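Local coordinates for protein FACT complex subunit SPT16 (Ashbya gossypii, PDB 6A8M) that probably acts, as a subunit of the FACT complex, as a histone chaperone that reorganizes nucleosomes during transcription, replication and repair, the chain here being its N-terminal peptidase-like domain, at residues 91-96 with 100-105; 13-18 with 53-58. All coordinates share one frame; numbering follows the deposited sequence.

Interaction 1: residues 91-96 with 100-105; sequences QMNKKL and FKIELW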
loop_
_atom_site.group_PDB
_atom_site.type_symbol
_atom_site.label_atom_id
_atom_site.label_comp_id
_atom_site.label_asym_id
_atom_site.label_seq_id
_atom_site.Cartn_x
_atom_site.Cartn_y
_atom_site.Cartn_z
ATOM N N GLN A 91 2.492 -10.740 -29.680
ATOM C CA GLN A 91 2.130 -12.109 -29.335
ATOM C C GLN A 91 0.728 -12.175 -28.744
ATOM O O GLN A 91 -0.065 -13.050 -29.105
ATOM C CB GLN A 91 3.156 -12.687 -28.360
ATOM C CG GLN A 91 2.741 -13.990 -27.689
ATOM C CD GLN A 91 3.905 -14.670 -26.982
ATOM O OE1 GLN A 91 5.060 -14.256 -27.128
ATOM N NE2 GLN A 91 3.608 -15.716 -26.213
ATOM N N MET A 92 0.412 -11.258 -27.821
ATOM C CA MET A 92 -0.928 -11.213 -27.259
ATOM C C MET A 92 -1.960 -10.936 -28.344
ATOM O O MET A 92 -3.003 -11.593 -28.399
ATOM C CB MET A 92 -0.984 -10.154 -26.161
ATOM C CG MET A 92 -2.227 -10.206 -25.289
ATOM S SD MET A 92 -2.076 -9.112 -23.863
ATOM C CE MET A 92 -0.323 -9.154 -23.623
ATOM N N ASN A 93 -1.670 -9.985 -29.237
ATOM C CA ASN A 93 -2.616 -9.665 -30.301
ATOM C C ASN A 93 -2.890 -10.866 -31.195
ATOM O O ASN A 93 -4.025 -11.071 -31.644
ATOM C CB ASN A 93 -2.095 -8.504 -31.139
ATOM C CG ASN A 93 -2.372 -7.171 -30.511
ATOM O OD1 ASN A 93 -3.131 -7.073 -29.543
ATOM N ND2 ASN A 93 -1.760 -6.116 -31.060
ATOM N N LYS A 94 -1.855 -11.653 -31.501
ATOM C CA LYS A 94 -2.074 -12.805 -32.365
ATOM C C LYS A 94 -3.019 -13.799 -31.704
ATOM O O LYS A 94 -3.909 -14.354 -32.359
ATOM C CB LYS A 94 -0.744 -13.468 -32.718
ATOM C CG LYS A 94 -0.906 -14.755 -33.510
ATOM C CD LYS A 94 -1.668 -14.545 -34.825
ATOM C CE LYS A 94 -0.793 -13.903 -35.897
ATOM N NZ LYS A 94 -1.496 -13.819 -37.211
ATOM N N LYS A 95 -2.868 -14.004 -30.400
ATOM C CA LYS A 95 -3.742 -14.939 -29.696
ATOM C C LYS A 95 -5.171 -14.419 -29.619
ATOM O O LYS A 95 -6.124 -15.179 -29.824
ATOM C CB LYS A 95 -3.211 -15.203 -28.291
ATOM C CG LYS A 95 -4.096 -16.140 -27.508
ATOM C CD LYS A 95 -3.349 -16.794 -26.376
ATOM C CE LYS A 95 -3.097 -15.812 -25.274
ATOM N NZ LYS A 95 -3.079 -16.518 -23.958
ATOM N N LEU A 96 -5.340 -13.132 -29.324
ATOM C CA LEU A 96 -6.656 -12.535 -29.103
ATOM C C LEU A 96 -7.168 -11.824 -30.345
ATOM O O LEU A 96 -7.849 -10.800 -30.251
ATOM C CB LEU A 96 -6.600 -11.582 -27.913
ATOM C CG LEU A 96 -6.018 -12.227 -26.653
ATOM C CD1 LEU A 96 -5.823 -11.212 -25.538
ATOM C CD2 LEU A 96 -6.910 -13.373 -26.198
ATOM N N PHE A 100 -9.652 -8.937 -28.756
ATOM C CA PHE A 100 -9.015 -7.848 -28.032
ATOM C C PHE A 100 -7.725 -7.476 -28.745
ATOM O O PHE A 100 -6.867 -8.338 -28.962
ATOM C CB PHE A 100 -8.736 -8.272 -26.590
ATOM C CG PHE A 100 -8.349 -7.154 -25.685
ATOM C CD1 PHE A 100 -9.311 -6.303 -25.166
ATOM C CD2 PHE A 100 -7.031 -6.970 -25.314
ATOM C CE1 PHE A 100 -8.968 -5.286 -24.316
ATOM C CE2 PHE A 100 -6.680 -5.939 -24.453
ATOM C CZ PHE A 100 -7.652 -5.102 -23.951
ATOM N N LYS A 101 -7.577 -6.200 -29.089
ATOM C CA LYS A 101 -6.439 -5.745 -29.878
ATOM C C LYS A 101 -5.775 -4.575 -29.170
ATOM O O LYS A 101 -6.411 -3.538 -28.954
ATOM C CB LYS A 101 -6.886 -5.334 -31.281
ATOM C CG LYS A 101 -5.753 -4.926 -32.199
ATOM C CD LYS A 101 -6.287 -4.215 -33.432
ATOM C CE LYS A 101 -5.179 -4.016 -34.439
ATOM N NZ LYS A 101 -3.899 -3.694 -33.742
ATOM N N ILE A 102 -4.501 -4.734 -28.830
ATOM C CA ILE A 102 -3.716 -3.658 -28.227
ATOM C C ILE A 102 -3.014 -2.903 -29.340
ATOM O O ILE A 102 -2.356 -3.513 -30.188
ATOM C CB ILE A 102 -2.690 -4.215 -27.230
ATOM C CG1 ILE A 102 -3.370 -4.982 -26.097
ATOM C CG2 ILE A 102 -1.797 -3.093 -26.670
ATOM C CD1 ILE A 102 -2.367 -5.773 -25.252
ATOM N N GLU A 103 -3.136 -1.576 -29.333
ATOM C CA GLU A 103 -2.428 -0.719 -30.276
ATOM C C GLU A 103 -1.414 0.127 -29.524
ATOM O O GLU A 103 -1.760 0.784 -28.539
ATOM C CB GLU A 103 -3.400 0.189 -31.036
ATOM C CG GLU A 103 -4.521 -0.560 -31.700
ATOM C CD GLU A 103 -5.429 0.334 -32.503
ATOM O OE1 GLU A 103 -6.526 -0.129 -32.883
ATOM O OE2 GLU A 103 -5.051 1.493 -32.761
ATOM N N LEU A 104 -0.163 0.100 -29.982
ATOM C CA LEU A 104 0.882 0.970 -29.457
ATOM C C LEU A 104 1.003 2.154 -30.408
ATOM O O LEU A 104 1.458 2.000 -31.547
ATOM C CB LEU A 104 2.208 0.218 -29.342
ATOM C CG LEU A 104 2.089 -1.077 -28.547
ATOM C CD1 LEU A 104 3.393 -1.869 -28.556
ATOM C CD2 LEU A 104 1.690 -0.737 -27.134
ATOM N N TRP A 105 0.581 3.325 -29.952
ATOM C CA TRP A 105 0.799 4.566 -30.688
ATOM C C TRP A 105 2.072 5.226 -30.161
ATOM O O TRP A 105 2.168 5.543 -28.971
ATOM C CB TRP A 105 -0.394 5.507 -30.527
ATOM C CG TRP A 105 -1.735 4.963 -30.993
ATOM C CD1 TRP A 105 -1.987 3.760 -31.605
ATOM C CD2 TRP A 105 -3.000 5.610 -30.852
ATOM N NE1 TRP A 105 -3.343 3.622 -31.853
ATOM C CE2 TRP A 105 -3.985 4.745 -31.399
ATOM C CE3 TRP A 105 -3.404 6.832 -30.304
ATOM C CZ2 TRP A 105 -5.337 5.081 -31.429
ATOM C CZ3 TRP A 105 -4.747 7.159 -30.334
ATOM C CH2 TRP A 105 -5.700 6.288 -30.883
HETATM O O HOH W 1 -4.366 -8.342 -27.294
HETATM O O HOH W 2 -5.588 -8.844 -31.573
#

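Interaction 2: residues 13-18 with 53-58; sequences ENRLLA and HNWLLG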
loop_
_atom_site.group_PDB
_atom_site.type_symbol
_atom_site.label_atom_id
_atom_site.label_comp_id
_atom_site.label_asym_id
_atom_site.label_seq_id
_atom_site.Cartn_x
_atom_site.Cartn_y
_atom_site.Cartn_z
ATOM N N GLU A 13 -1.021 -9.768 -19.482
ATOM C CA GLU A 13 -2.215 -10.220 -20.191
ATOM C C GLU A 13 -3.364 -10.524 -19.230
ATOM O O GLU A 13 -4.491 -10.057 -19.421
ATOM C CB GLU A 13 -1.873 -11.454 -21.037
ATOM C CG GLU A 13 -3.064 -11.997 -21.797
ATOM C CD GLU A 13 -2.740 -13.215 -22.641
ATOM O OE1 GLU A 13 -1.620 -13.313 -23.196
ATOM O OE2 GLU A 13 -3.634 -14.071 -22.761
ATOM N N ASN A 14 -3.096 -11.305 -18.182
ATOM C CA ASN A 14 -4.164 -11.695 -17.263
ATOM C C ASN A 14 -4.764 -10.487 -16.557
ATOM O O ASN A 14 -5.986 -10.406 -16.379
ATOM C CB ASN A 14 -3.633 -12.696 -16.240
ATOM C CG ASN A 14 -3.394 -14.056 -16.841
ATOM O OD1 ASN A 14 -3.969 -14.397 -17.881
ATOM N ND2 ASN A 14 -2.543 -14.844 -16.201
ATOM N N ARG A 15 -3.927 -9.527 -16.176
ATOM C CA ARG A 15 -4.414 -8.385 -15.407
ATOM C C ARG A 15 -5.122 -7.376 -16.301
ATOM O O ARG A 15 -6.153 -6.811 -15.916
ATOM C CB ARG A 15 -3.248 -7.744 -14.642
ATOM C CG ARG A 15 -2.666 -8.704 -13.593
ATOM C CD ARG A 15 -1.539 -8.108 -12.778
ATOM N NE ARG A 15 -0.961 -9.084 -11.840
ATOM C CZ ARG A 15 0.160 -8.894 -11.150
ATOM N NH1 ARG A 15 0.852 -7.771 -11.292
ATOM N NH2 ARG A 15 0.627 -9.858 -10.346
ATOM N N LEU A 16 -4.580 -7.143 -17.496
ATOM C CA LEU A 16 -5.252 -6.269 -18.454
ATOM C C LEU A 16 -6.597 -6.840 -18.873
ATOM O O LEU A 16 -7.587 -6.105 -18.953
ATOM C CB LEU A 16 -4.375 -6.035 -19.681
ATOM C CG LEU A 16 -5.010 -5.077 -20.701
ATOM C CD1 LEU A 16 -5.284 -3.723 -20.032
ATOM C CD2 LEU A 16 -4.117 -4.889 -21.921
ATOM N N LEU A 17 -6.665 -8.154 -19.125
ATOM C CA LEU A 17 -7.944 -8.760 -19.484
ATOM C C LEU A 17 -8.914 -8.752 -18.306
ATOM O O LEU A 17 -10.115 -8.533 -18.497
ATOM C CB LEU A 17 -7.734 -10.179 -20.006
ATOM C CG LEU A 17 -7.026 -10.251 -21.362
ATOM C CD1 LEU A 17 -6.993 -11.682 -21.847
ATOM C CD2 LEU A 17 -7.722 -9.359 -22.371
ATOM N N ALA A 18 -8.414 -8.948 -17.080
ATOM C CA ALA A 18 -9.289 -8.811 -15.910
ATOM C C ALA A 18 -9.882 -7.413 -15.822
ATOM O O ALA A 18 -11.072 -7.252 -15.524
ATOM C CB ALA A 18 -8.535 -9.146 -14.626
ATOM N N HIS A 53 0.024 1.141 -13.340
ATOM C CA HIS A 53 1.228 0.778 -14.094
ATOM C C HIS A 53 2.002 -0.321 -13.391
ATOM O O HIS A 53 2.437 -1.288 -14.026
ATOM C CB HIS A 53 2.137 1.988 -14.307
ATOM C CG HIS A 53 1.656 2.905 -15.377
ATOM N ND1 HIS A 53 2.513 3.594 -16.201
ATOM C CD2 HIS A 53 0.405 3.252 -15.757
ATOM C CE1 HIS A 53 1.811 4.324 -17.053
ATOM N NE2 HIS A 53 0.527 4.145 -16.793
ATOM N N ASN A 54 2.172 -0.190 -12.075
ATOM C CA ASN A 54 2.917 -1.194 -11.336
ATOM C C ASN A 54 2.223 -2.537 -11.429
ATOM O O ASN A 54 2.881 -3.579 -11.553
ATOM C CB ASN A 54 3.078 -0.762 -9.885
ATOM C CG ASN A 54 4.084 0.350 -9.723
ATOM O OD1 ASN A 54 4.979 0.505 -10.551
ATOM N ND2 ASN A 54 3.961 1.110 -8.641
ATOM N N TRP A 55 0.886 -2.520 -11.408
ATOM C CA TRP A 55 0.100 -3.750 -11.502
ATOM C C TRP A 55 0.173 -4.357 -12.901
ATOM O O TRP A 55 0.443 -5.554 -13.059
ATOM C CB TRP A 55 -1.359 -3.459 -11.120
ATOM C CG TRP A 55 -2.231 -4.683 -10.934
ATOM C CD1 TRP A 55 -2.053 -5.698 -10.016
ATOM C CD2 TRP A 55 -3.421 -5.009 -11.661
ATOM N NE1 TRP A 55 -3.059 -6.623 -10.143
ATOM C CE2 TRP A 55 -3.919 -6.217 -11.129
ATOM C CE3 TRP A 55 -4.132 -4.379 -12.689
ATOM C CZ2 TRP A 55 -5.072 -6.832 -11.617
ATOM C CZ3 TRP A 55 -5.282 -4.979 -13.168
ATOM C CH2 TRP A 55 -5.740 -6.206 -12.638
ATOM N N LEU A 56 -0.058 -3.549 -13.939
ATOM C CA LEU A 56 -0.089 -4.119 -15.285
ATOM C C LEU A 56 1.303 -4.484 -15.776
ATOM O O LEU A 56 1.488 -5.530 -16.420
ATOM C CB LEU A 56 -0.727 -3.127 -16.265
ATOM C CG LEU A 56 -2.222 -2.833 -16.169
ATOM C CD1 LEU A 56 -2.526 -1.766 -17.204
ATOM C CD2 LEU A 56 -3.096 -4.075 -16.384
ATOM N N LEU A 57 2.284 -3.616 -15.509
ATOM C CA LEU A 57 3.584 -3.659 -16.160
ATOM C C LEU A 57 4.721 -4.035 -15.231
ATOM O O LEU A 57 5.757 -4.503 -15.718
ATOM C CB LEU A 57 3.909 -2.292 -16.779
ATOM C CG LEU A 57 2.857 -1.799 -17.765
ATOM C CD1 LEU A 57 3.071 -0.316 -18.048
ATOM C CD2 LEU A 57 2.891 -2.623 -19.035
ATOM N N GLY A 58 4.555 -3.848 -13.920
ATOM C CA GLY A 58 5.645 -4.009 -12.978
ATOM C C GLY A 58 6.493 -2.778 -12.794
ATOM O O GLY A 58 7.375 -2.780 -11.926
HETATM O O HOH W 3 3.258 -5.709 -10.164
#

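Interaction 1: residues 91-96 with 100-105
Asn93 turns its carboxamide onto the main chain of Ile102 and grips it twice. OD1 accepts from Ile102 N at 2.8 Å with an N-H...O angle of 170°, the donor tilted somewhat from the amide's carbonyl plane. ND2 donates to Ile102 O, also at 2.8 Å, arriving in the carbonyl plane on a lone pair; two nearly straight bonds to one residue hold the amide against rotation. With CG anti to its own carbonyl carbon (chi1 -82°), the group reaches from the helix to the strand edge. A water donates to both Asn93 OD1 and Phe100 O. Replacing the carboxamide with alanine's methyl would probably leave Ile102 N and O without their side-chain partners on this edge of the strand. One residue earlier on the helix, Met92 SD meets Ile102 CD1 at 3.6 Å. At the turn, Phe100 N donates to Leu96 O at 3.0 Å, while Leu96 CD1 approaches the Phe100 ring obliquely. The contact closes the helix-to-strand turn of the beta-alpha-beta unit 72-77, 79-95 and 101-106: strand 101-106 pairs in parallel with 72-77 on its other edge, and helix 9-22 packs against Met92 and Phe100.

Interaction 2: residues 13-18 with 53-58
Helices 13-18 and 53-57 run at 123° between their N-to-C directions with axes 9.0 Å apart, and their backbones come nearest at Arg15 and Leu56, whose CA atoms are 6.1 Å apart. Arg15 carries most of the contact, its side chain crossing one face of the Trp55 indole at a slant. Its chain is extended from CG to NE, which lays successive groups over the ring system: CB sits by the six-membered ring, 3.5 Å from Trp55 CH2, and CD makes a CH-pi contact 3.5 Å from the centroid of the five-membered ring, 15° off the normal. The guanidinium continues the overlap as a flat stack, its plane 8° from that of the indole and the centres 4.5 Å apart. The same group is anchored at its edge, because NH1 donates to Trp55 O at 2.9 Å, in the carbonyl plane and on a lone pair. Trp55 therefore holds Arg15 through both its ring and its backbone, fixing the rotation of the guanidinium. NH2 forms a salt bridge with Asp178, so the buried charge is probably balanced from a third part of the chain. Beside this pair, Leu56 CD2 packs on the other helix, 3.6 Å from Leu16 N and 4.0 Å from Leu16 CB. Trp55 also meets Trp174 edge-to-face, and Leu173 touches both Trp55 and Ala18. Gly58 is the first residue to leave helical angles, and with its positive phi a CB would be jammed against the carbonyl O of the residue before. This is a helix-helix contact built on a cation-pi stack within the Spt16 N-terminal lobe, an AMP_N-like domain; through the contact of Trp55 with Leu371 it also reaches the M24 peptidase-like part.

Overall arrangement
Both interactions belong to the N-terminal lobe, with centres 14 Å apart, and helix 9-22 connects them. All the touching residues of interaction 2 are buried, and its centre lies about 17 Å from the centre of the chain; the centre of interaction 1 lies about 31 Å out, and that contact is only partly buried, with a water bridging two of its polar groups. The chemistry follows: 91-96 with 100-105 relies on a neutral amide pairing with a strand edge, whereas 13-18 with 53-58 relies on a charge spread over an aromatic face. They touch directly, since Lys95 NZ forms a 2.8 Å salt bridge with Glu13 OE2, and Phe100 CE2 packs 3.8 Å from Leu16 CD2.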